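Local coordinates for DUF3845 domain-containing protein (Bacteroides thetaiotaomicron VPI-5482, PDB 3GF6) that is of unknown function but is a bacterial lipoprotein with an all-beta fold of two facing antiparallel sheets, at residues P49-L54 with L87-G92; F59-K64 with V205-D210; I131-A136 with L141-P146; I194-A197 with E202-V205. All coordinates share one frame; numbering follows the deposited sequence.

Contact 1. Residues P49-L54 with L87-G92; sequences PNDPTL and LGYKDG. With EDO (1,2-ethanediol), chain E.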
# COMPACT_ATOMS: atom_id res chain seq x y z
N PRO A 49 -3.80 11.58 18.11
CA PRO A 49 -4.17 11.70 19.51
C PRO A 49 -3.09 12.45 20.28
O PRO A 49 -1.92 12.45 19.89
CB PRO A 49 -4.28 10.26 20.00
CG PRO A 49 -4.03 9.37 18.80
CD PRO A 49 -3.36 10.21 17.78
N ASN A 50 -3.55 13.16 21.28
CA ASN A 50 -2.72 13.84 22.26
C ASN A 50 -1.97 15.06 21.77
O ASN A 50 -1.22 15.65 22.55
CB ASN A 50 -1.73 12.83 22.90
CG ASN A 50 -2.46 11.77 23.73
OD1 ASN A 50 -3.51 12.05 24.31
ND2 ASN A 50 -1.88 10.58 23.84
N ASP A 51 -2.19 15.46 20.51
CA ASP A 51 -1.51 16.63 19.93
C ASP A 51 -2.47 17.34 18.95
O ASP A 51 -2.73 16.86 17.86
CB ASP A 51 -0.24 16.19 19.22
CG ASP A 51 0.52 17.35 18.59
OD1 ASP A 51 0.08 18.50 18.74
OD2 ASP A 51 1.59 17.11 18.00
N PRO A 52 -2.97 18.49 19.35
CA PRO A 52 -3.90 19.21 18.52
C PRO A 52 -3.29 20.20 17.52
O PRO A 52 -4.03 21.00 16.96
CB PRO A 52 -4.76 19.96 19.53
CG PRO A 52 -4.37 19.53 20.83
CD PRO A 52 -3.00 18.96 20.74
N THR A 53 -1.99 20.09 17.25
CA THR A 53 -1.29 20.98 16.33
C THR A 53 -1.93 20.83 14.95
O THR A 53 -2.20 19.72 14.49
CB THR A 53 0.20 20.58 16.26
OG1 THR A 53 0.78 20.63 17.58
CG2 THR A 53 1.00 21.47 15.28
N LEU A 54 -2.15 21.98 14.32
CA LEU A 54 -2.80 22.02 13.02
C LEU A 54 -1.80 21.75 11.91
O LEU A 54 -0.62 22.10 11.99
CB LEU A 54 -3.40 23.41 12.78
CG LEU A 54 -4.36 23.91 13.85
CD1 LEU A 54 -4.88 25.29 13.49
CD2 LEU A 54 -5.51 22.92 14.04
N LEU A 87 3.57 7.92 14.10
CA LEU A 87 3.81 8.02 15.55
C LEU A 87 3.51 9.41 16.12
O LEU A 87 3.10 9.55 17.29
CB LEU A 87 5.24 7.64 15.88
CG LEU A 87 5.55 6.15 15.92
CD1 LEU A 87 7.09 5.96 15.87
CD2 LEU A 87 4.95 5.52 17.14
N GLY A 88 3.70 10.44 15.31
CA GLY A 88 3.26 11.78 15.71
C GLY A 88 3.39 12.82 14.62
O GLY A 88 3.80 12.52 13.50
N TYR A 89 3.05 14.06 14.98
CA TYR A 89 3.07 15.13 14.04
C TYR A 89 4.45 15.30 13.43
O TYR A 89 4.57 15.60 12.23
CB TYR A 89 2.61 16.42 14.76
CG TYR A 89 2.39 17.61 13.87
CD1 TYR A 89 3.46 18.39 13.45
CD2 TYR A 89 1.10 18.02 13.52
CE1 TYR A 89 3.26 19.51 12.67
CE2 TYR A 89 0.89 19.15 12.74
CZ TYR A 89 1.97 19.89 12.32
OH TYR A 89 1.74 21.00 11.53
N LYS A 90 5.48 15.07 14.24
CA LYS A 90 6.86 15.22 13.74
C LYS A 90 7.59 13.89 13.52
O LYS A 90 8.81 13.89 13.30
CB LYS A 90 7.63 16.13 14.70
CG LYS A 90 7.13 17.57 14.61
CD LYS A 90 8.04 18.62 15.24
CE LYS A 90 9.03 19.22 14.24
NZ LYS A 90 9.68 20.49 14.78
N ASP A 91 6.85 12.78 13.54
CA ASP A 91 7.43 11.45 13.38
C ASP A 91 6.66 10.61 12.38
O ASP A 91 5.57 10.11 12.69
CB ASP A 91 7.51 10.73 14.72
CG ASP A 91 8.37 9.48 14.68
OD1 ASP A 91 8.61 8.94 13.57
OD2 ASP A 91 8.84 9.05 15.79
N GLY A 92 7.24 10.47 11.18
CA GLY A 92 6.62 9.72 10.12
C GLY A 92 6.82 8.22 10.22
O GLY A 92 6.33 7.46 9.41
C1 EDO E . -0.38 25.19 15.15
O1 EDO E . -1.44 24.43 15.64
C2 EDO E . 0.18 25.95 16.33
O2 EDO E . 1.35 25.27 16.76
O HOH W 1 0.28 10.68 18.55
O HOH W 2 2.30 14.50 17.73
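Asp51 OD1 takes two bonds from Thr53, one from OG1 at 2.5 Å and one from its backbone N at 3.0 Å, the second closing an Asx turn in the 49-54 loop. The hydroxyl arrives on the syn lone pair of OD1, whereas the N-H comes from above the carboxylate plane. Asp51 OD2 serves the other loop: it lies 3.5 Å from Tyr89 CB, and a water that donates to it at 2.7 Å accepts in turn from Tyr89 N. Tyr89 follows Gly88 in a type I beta turn ending at Asp91, where Leu87 and Gly88 both face Asp91 in a classic beta bulge. Tyr89 has its CG anti to the backbone N (chi1 -172°), which extends the ring across to Thr53. Thr53 CG2 rests over one ring face, 3.7 Å from the centroid and shifted toward the CE2-CZ rim, a CH-pi contact. At the end of the ring, Tyr89 OH donates to Leu54 O at 2.6 Å, tilted 30° from the carbonyl plane. A leucine in place of Tyr89 would remove both this face and the hydroxyl, and would probably leave Leu54 O without its donor and the loops joined mainly through water. This is a surface contact between two loops that flank strands 56-62 and 82-85; Lys56 also bonds to Tyr89 O. Leu54 N donates to O1 of an ethanediol, probably from the crystallisation liquor, at 2.9 Å.

Contact 2. Residues F59-K64 with V205-D210; sequences FMIDLK and VRLRID. With EDO (1,2-ethanediol), chain F.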
# COMPACT_ATOMS: atom_id res chain seq x y z
N PHE A 59 -0.16 9.21 7.47
CA PHE A 59 -0.79 7.92 7.75
C PHE A 59 -0.55 6.93 6.68
O PHE A 59 -0.14 7.30 5.56
CB PHE A 59 -2.30 8.05 8.06
CG PHE A 59 -3.08 8.77 7.01
CD1 PHE A 59 -3.55 8.12 5.87
CD2 PHE A 59 -3.34 10.11 7.15
CE1 PHE A 59 -4.25 8.86 4.88
CE2 PHE A 59 -4.05 10.82 6.19
CZ PHE A 59 -4.52 10.19 5.07
N MSE A 60 -0.75 5.65 7.02
CA MSE A 60 -0.59 4.62 6.04
C MSE A 60 -1.82 3.72 5.99
O MSE A 60 -2.65 3.71 6.90
CB MSE A 60 0.70 3.81 6.28
CG MSE A 60 0.68 3.08 7.52
SE MSE A 60 0.07 1.23 7.29
CE MSE A 60 0.71 0.89 9.10
N ILE A 61 -1.92 3.02 4.86
CA ILE A 61 -3.06 2.16 4.59
C ILE A 61 -2.55 0.73 4.48
O ILE A 61 -1.59 0.41 3.73
CB ILE A 61 -3.79 2.53 3.28
CG1 ILE A 61 -4.21 4.00 3.26
CG2 ILE A 61 -5.01 1.57 3.04
CD1 ILE A 61 -5.11 4.39 4.40
N ASP A 62 -3.18 -0.17 5.24
CA ASP A 62 -2.98 -1.62 5.04
C ASP A 62 -3.94 -2.01 3.93
O ASP A 62 -5.16 -1.89 4.09
CB ASP A 62 -3.32 -2.44 6.30
CG ASP A 62 -2.26 -2.30 7.41
OD1 ASP A 62 -1.21 -1.67 7.24
OD2 ASP A 62 -2.52 -2.80 8.51
N LEU A 63 -3.41 -2.48 2.81
CA LEU A 63 -4.22 -2.73 1.61
C LEU A 63 -4.76 -4.16 1.64
O LEU A 63 -4.01 -5.13 1.75
CB LEU A 63 -3.40 -2.52 0.35
CG LEU A 63 -3.07 -1.05 0.07
CD1 LEU A 63 -1.96 -1.06 -1.00
CD2 LEU A 63 -4.27 -0.27 -0.37
N LYS A 64 -6.08 -4.27 1.53
CA LYS A 64 -6.75 -5.55 1.65
C LYS A 64 -7.87 -5.66 0.61
O LYS A 64 -8.39 -4.65 0.17
CB LYS A 64 -7.34 -5.73 3.06
CG LYS A 64 -6.30 -5.69 4.16
CD LYS A 64 -6.90 -5.95 5.55
CE LYS A 64 -5.80 -5.75 6.58
NZ LYS A 64 -6.24 -6.03 7.95
N VAL A 205 -11.02 11.08 5.88
CA VAL A 205 -10.33 10.54 4.72
C VAL A 205 -11.12 9.35 4.14
O VAL A 205 -11.55 8.42 4.88
CB VAL A 205 -8.90 10.05 5.09
CG1 VAL A 205 -8.20 9.41 3.88
CG2 VAL A 205 -8.06 11.24 5.64
N ARG A 206 -11.30 9.35 2.83
CA ARG A 206 -11.97 8.22 2.16
C ARG A 206 -11.04 7.56 1.17
O ARG A 206 -10.26 8.24 0.49
CB ARG A 206 -13.26 8.70 1.48
CG ARG A 206 -14.40 8.84 2.48
CD ARG A 206 -15.69 9.19 1.87
NE ARG A 206 -15.62 10.45 1.17
CZ ARG A 206 -16.51 10.88 0.29
NH1 ARG A 206 -17.58 10.16 -0.04
NH2 ARG A 206 -16.30 12.06 -0.30
N LEU A 207 -11.06 6.23 1.13
CA LEU A 207 -10.28 5.49 0.17
C LEU A 207 -11.24 4.47 -0.43
O LEU A 207 -11.62 3.50 0.25
CB LEU A 207 -9.06 4.78 0.79
CG LEU A 207 -8.15 4.00 -0.19
CD1 LEU A 207 -7.43 5.05 -1.10
CD2 LEU A 207 -7.15 3.10 0.49
N ARG A 208 -11.60 4.69 -1.69
CA ARG A 208 -12.35 3.66 -2.47
C ARG A 208 -11.41 2.63 -3.06
O ARG A 208 -10.42 2.98 -3.71
CB ARG A 208 -13.21 4.28 -3.55
CG ARG A 208 -14.08 3.24 -4.27
CD ARG A 208 -14.95 3.84 -5.34
NE ARG A 208 -14.19 4.46 -6.41
CZ ARG A 208 -14.03 5.77 -6.61
NH1 ARG A 208 -14.56 6.67 -5.78
NH2 ARG A 208 -13.33 6.19 -7.65
N ILE A 209 -11.70 1.35 -2.81
CA ILE A 209 -10.98 0.25 -3.45
C ILE A 209 -12.02 -0.35 -4.42
O ILE A 209 -13.10 -0.83 -3.98
CB ILE A 209 -10.51 -0.81 -2.46
CG1 ILE A 209 -9.50 -0.20 -1.48
CG2 ILE A 209 -9.98 -2.07 -3.20
CD1 ILE A 209 -8.15 0.30 -2.15
N ASP A 210 -11.70 -0.25 -5.71
CA ASP A 210 -12.61 -0.71 -6.76
C ASP A 210 -12.57 -2.23 -6.82
O ASP A 210 -11.56 -2.89 -6.50
CB ASP A 210 -12.27 -0.12 -8.13
CG ASP A 210 -12.63 1.37 -8.26
OD1 ASP A 210 -13.12 1.99 -7.32
OD2 ASP A 210 -12.39 1.94 -9.33
C1 EDO F . -16.59 8.87 -3.14
O1 EDO F . -16.18 9.00 -4.52
C2 EDO F . -16.01 7.58 -2.57
O2 EDO F . -16.23 6.48 -3.48
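Three apolar pairs, Phe59 with Val205, Ile61 with Leu207 and Leu63 with Ile209, join segments whose directions differ by only 15°. Phe59 has its CG between the backbone N and the carbonyl carbon (chi1 54°), and its CZ meets both methyls of Val205, with CG2 at 3.7 Å and CG1 at 3.9 Å. Ile61 and Leu207 run alongside each other, pointing opposite ways, the touch falling between Ile61 CG2 and Leu207 CD2 at 3.7 Å. Leu63 CD2 approaches Ile209 CD1 more loosely, at 4.3 Å.

Polar bonds lie on the other side of strand 203-219. Arg208 NE forms a salt bridge with Asp210 OD1 at 2.8 Å, the acceptor lying in the guanidinium plane and using its syn lone pair; NH1 donates to an ethanediol probably left from crystallisation, and NH2 pairs with Glu121. A methionine in place of Arg208 would probably leave Asp210 OD1 and Glu121 without this cationic mate.

The apolar pairs lie between the two sheets of a beta sandwich: strand 56-62 lies between strands 82-85 and 187-198 in one sheet, while strand 203-219 pairs with strands 40-46 and 112-123 in the other.

Contact 3. Residues I131-A136 with L141-P146; sequences IDYVYA and LFQPYP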
# COMPACT_ATOMS: atom_id res chain seq x y z
N ILE A 131 -3.17 16.61 -0.71
CA ILE A 131 -2.30 15.47 -0.64
C ILE A 131 -0.86 15.98 -0.91
O ILE A 131 -0.53 16.38 -2.03
CB ILE A 131 -2.70 14.39 -1.68
CG1 ILE A 131 -4.12 13.87 -1.41
CG2 ILE A 131 -1.66 13.25 -1.70
CD1 ILE A 131 -4.79 13.17 -2.60
N ASP A 132 -0.03 15.97 0.13
CA ASP A 132 1.41 16.29 0.04
C ASP A 132 2.15 15.21 -0.74
O ASP A 132 2.88 15.48 -1.67
CB ASP A 132 2.01 16.43 1.45
CG ASP A 132 3.50 16.72 1.46
OD1 ASP A 132 3.96 17.57 0.66
OD2 ASP A 132 4.24 16.06 2.21
N TYR A 133 1.98 13.97 -0.32
CA TYR A 133 2.49 12.83 -1.09
C TYR A 133 1.60 11.62 -0.89
O TYR A 133 0.88 11.53 0.12
CB TYR A 133 3.95 12.54 -0.74
CG TYR A 133 4.21 11.83 0.59
CD1 TYR A 133 4.01 10.45 0.73
CD2 TYR A 133 4.73 12.51 1.67
CE1 TYR A 133 4.21 9.83 1.96
CE2 TYR A 133 5.00 11.88 2.88
CZ TYR A 133 4.73 10.55 3.03
OH TYR A 133 5.02 9.90 4.22
N VAL A 134 1.64 10.72 -1.85
CA VAL A 134 0.95 9.43 -1.78
C VAL A 134 1.69 8.44 -2.66
O VAL A 134 2.00 8.75 -3.82
CB VAL A 134 -0.55 9.51 -2.17
CG1 VAL A 134 -0.79 10.23 -3.53
CG2 VAL A 134 -1.19 8.12 -2.22
N TYR A 135 1.96 7.27 -2.14
CA TYR A 135 2.52 6.20 -2.95
C TYR A 135 2.13 4.81 -2.49
O TYR A 135 1.88 4.60 -1.31
CB TYR A 135 4.03 6.30 -3.01
CG TYR A 135 4.85 6.06 -1.76
CD1 TYR A 135 5.01 7.04 -0.80
CD2 TYR A 135 5.50 4.87 -1.58
CE1 TYR A 135 5.86 6.83 0.30
CE2 TYR A 135 6.32 4.64 -0.47
CZ TYR A 135 6.48 5.62 0.45
OH TYR A 135 7.34 5.41 1.47
N ALA A 136 2.10 3.87 -3.46
CA ALA A 136 1.83 2.44 -3.23
C ALA A 136 3.15 1.70 -3.28
O ALA A 136 4.02 1.99 -4.12
CB ALA A 136 0.81 1.86 -4.26
N LEU A 141 10.49 -4.99 3.17
CA LEU A 141 10.66 -4.17 4.38
C LEU A 141 9.49 -3.19 4.48
O LEU A 141 8.87 -2.89 3.45
CB LEU A 141 11.96 -3.37 4.30
CG LEU A 141 13.23 -4.24 4.22
CD1 LEU A 141 14.44 -3.35 3.99
CD2 LEU A 141 13.39 -5.09 5.52
N PHE A 142 9.22 -2.72 5.69
CA PHE A 142 8.20 -1.71 5.93
C PHE A 142 8.81 -0.31 5.89
O PHE A 142 9.72 -0.00 6.65
CB PHE A 142 7.49 -1.97 7.28
CG PHE A 142 6.33 -1.07 7.52
CD1 PHE A 142 6.50 0.20 8.01
CD2 PHE A 142 5.04 -1.49 7.13
CE1 PHE A 142 5.40 1.07 8.15
CE2 PHE A 142 3.93 -0.64 7.29
CZ PHE A 142 4.11 0.63 7.80
N GLN A 143 8.27 0.54 5.02
CA GLN A 143 8.71 1.93 4.82
C GLN A 143 10.25 2.13 4.77
O GLN A 143 10.77 3.01 5.43
CB GLN A 143 8.06 2.86 5.85
CG GLN A 143 7.88 4.30 5.33
CD GLN A 143 7.31 5.26 6.33
OE1 GLN A 143 7.38 5.07 7.56
NE2 GLN A 143 6.73 6.30 5.83
N PRO A 144 10.97 1.32 3.96
CA PRO A 144 12.40 1.61 3.81
C PRO A 144 12.57 2.95 3.10
O PRO A 144 11.83 3.23 2.16
CB PRO A 144 12.91 0.47 2.92
CG PRO A 144 11.69 0.10 2.07
CD PRO A 144 10.53 0.23 3.05
N TYR A 145 13.52 3.76 3.52
CA TYR A 145 13.62 5.11 2.97
C TYR A 145 15.06 5.53 2.74
O TYR A 145 15.91 5.39 3.62
CB TYR A 145 12.96 6.12 3.88
CG TYR A 145 12.72 7.43 3.17
CD1 TYR A 145 13.64 8.47 3.24
CD2 TYR A 145 11.61 7.59 2.38
CE1 TYR A 145 13.41 9.68 2.55
CE2 TYR A 145 11.38 8.78 1.68
CZ TYR A 145 12.29 9.82 1.78
OH TYR A 145 12.04 10.99 1.09
N PRO A 146 15.34 6.09 1.55
CA PRO A 146 14.47 6.31 0.40
C PRO A 146 14.27 5.00 -0.37
O PRO A 146 15.22 4.24 -0.55
CB PRO A 146 15.23 7.35 -0.43
CG PRO A 146 16.49 7.64 0.30
CD PRO A 146 16.70 6.60 1.31
O HOH W 3 9.09 3.40 1.93
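Tyr135 and Gln143 meet at about a right angle, with the phenol oxygen, Tyr135 OH, 4.1 Å from Gln143 CG. The tyrosine reaches this point with its CG between the backbone N and the carbonyl carbon (chi1 68°), a rotamer that swings the ring off strand 129-139 toward the loop. Gln143 comes from the loop with CG turned away from its own N (chi1 -151°) and the chain straight beyond it, which lays its aliphatic part past the hydroxyl and sets the amide plane 33° from the Tyr135 ring. Tyr133 takes nearly the same first torsion as Tyr135 and brings its own hydroxyl to the far end of the glutamine; its CD1 lies in the plane of the Tyr135 ring, at the edge.

No direct hydrogen bond links the segments. Instead one water, in the plane of the Tyr135 ring, is bonded to Tyr135 OH at 2.7 Å and donates to Pro144 O at 2.8 Å. Further along the loop, the peptide before Pro146 is cis, and Pro146 CB sits over the centre of the Tyr145 ring.

Asp132 and Tyr133 form a classic beta bulge opposite Asn195. Beyond it, Val134 and Ala136 pack on strand 112-123 of the facing sheet, while Tyr135 meets Phe193 and Cys156 of the flanking strands 187-198 and 153-158, under the loop that carries Gln143.

Contact 4. Residues I194-A197 with E202-V205; sequences INLA and ENRV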
# COMPACT_ATOMS: atom_id res chain seq x y z
N ILE A 194 0.96 7.96 2.95
CA ILE A 194 0.32 9.24 2.64
C ILE A 194 0.73 10.33 3.62
O ILE A 194 0.94 10.06 4.81
CB ILE A 194 -1.25 9.10 2.64
CG1 ILE A 194 -1.69 8.19 1.52
CG2 ILE A 194 -1.95 10.51 2.46
CD1 ILE A 194 -3.08 7.55 1.78
N ASN A 195 0.83 11.57 3.15
CA ASN A 195 0.87 12.71 4.06
C ASN A 195 -0.04 13.80 3.50
O ASN A 195 -0.02 14.06 2.32
CB ASN A 195 2.27 13.30 4.22
CG ASN A 195 2.30 14.43 5.25
OD1 ASN A 195 1.80 14.26 6.37
ND2 ASN A 195 2.82 15.61 4.86
N LEU A 196 -0.89 14.36 4.34
CA LEU A 196 -1.68 15.54 3.94
C LEU A 196 -1.18 16.79 4.64
O LEU A 196 -0.79 16.75 5.80
CB LEU A 196 -3.16 15.37 4.32
CG LEU A 196 -3.82 14.02 4.02
CD1 LEU A 196 -5.28 13.97 4.58
CD2 LEU A 196 -3.81 13.71 2.52
N ALA A 197 -1.20 17.90 3.90
CA ALA A 197 -0.88 19.22 4.43
C ALA A 197 -2.14 20.06 4.33
O ALA A 197 -2.89 19.96 3.36
CB ALA A 197 0.31 19.85 3.64
N GLU A 202 -7.88 17.80 11.87
CA GLU A 202 -8.33 16.46 11.44
C GLU A 202 -8.90 16.50 10.04
O GLU A 202 -9.20 17.58 9.53
CB GLU A 202 -9.40 15.94 12.41
CG GLU A 202 -10.71 16.73 12.42
CD GLU A 202 -10.67 18.00 13.27
OE1 GLU A 202 -10.44 17.89 14.49
OE2 GLU A 202 -10.86 19.09 12.71
N ASN A 203 -9.06 15.33 9.44
CA ASN A 203 -9.79 15.24 8.19
C ASN A 203 -10.48 13.91 8.04
O ASN A 203 -9.95 12.87 8.43
CB ASN A 203 -8.90 15.45 6.98
CG ASN A 203 -9.73 15.68 5.71
OD1 ASN A 203 -9.61 14.91 4.73
ND2 ASN A 203 -10.65 16.69 5.75
N ARG A 204 -11.64 13.94 7.40
CA ARG A 204 -12.34 12.72 7.09
C ARG A 204 -11.75 12.19 5.80
O ARG A 204 -11.95 12.77 4.75
CB ARG A 204 -13.81 13.02 6.90
CG ARG A 204 -14.64 11.82 6.57
CD ARG A 204 -15.92 12.22 5.95
NE ARG A 204 -16.71 11.06 5.57
CZ ARG A 204 -17.93 11.16 5.04
NH1 ARG A 204 -18.51 12.35 4.86
NH2 ARG A 204 -18.58 10.07 4.70
N VAL A 205 -11.02 11.08 5.88
CA VAL A 205 -10.33 10.54 4.72
C VAL A 205 -11.12 9.35 4.14
O VAL A 205 -11.55 8.42 4.88
CB VAL A 205 -8.90 10.05 5.09
CG1 VAL A 205 -8.20 9.41 3.88
CG2 VAL A 205 -8.06 11.24 5.64
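Leu196 places its CG anti to the carbonyl carbon (chi1 -45°) and runs on extended through chi2, which sends CD1 across to Val205. The valine offers CG2, the methyl anti to its own carbonyl carbon. Leu196 CD1 and Val205 CG2 come within 4.0 Å, and the two side chains cross obliquely. Asn203 brings its amide beside the same leucine methyl; Asn203 OD1 stands 4.4 Å from Leu196 CD1, a marginal packing contact.

That oxygen is buried, and its bond is made elsewhere, with the backbone N of Ser125. Asn203 OD1 and Arg204 O are 3.2 Å apart, but both are acceptors and no hydrogen bond joins them; Arg204 O has Ser125 OG as a partner.

Strands 187-198 and 203-219 follow one another in the chain yet belong to opposite sheets of the beta sandwich, a fold whose family is grouped with the C1q and TNF proteins. The short connection between them therefore passes from one sheet to the other, and the backbones remain well apart, with Leu196 CA and Asn203 CA 9.2 Å from each other. No hydrogen bond spans the gap; apolar contact through Leu196 and Val205 does. Trp129 and Val124 pack against both Leu196 and Asn203 at this end of the sandwich, and Leu122 touches Val205, while on the other face of strand 187-198 Asn195 binds Thr58 OG1 through OD1 and Asp132 OD2 through ND2.

How the contacts relate
Contacts 2 and 4 both bridge the two sheets and share Val205 on strand 203-219; their centres are 12 Å apart. Strand 187-198, used by contact 4, lies between strands 56-62 and 129-139, so it links contact 2 to contact 3 within one sheet through backbone pairing of Ile194 with Phe59 and of Asn195 with Asp132 and Tyr133. Contact 3 covers the outer side of that sheet, where Phe142 also packs on Met60. Contact 1 joins surface loops, its centre 12 Å from that of contact 4. Along the chain its segments alternate with those of contact 2, while contacts 1, 3 and 4 follow in series, so distant parts of the sequence are tied into one sandwich.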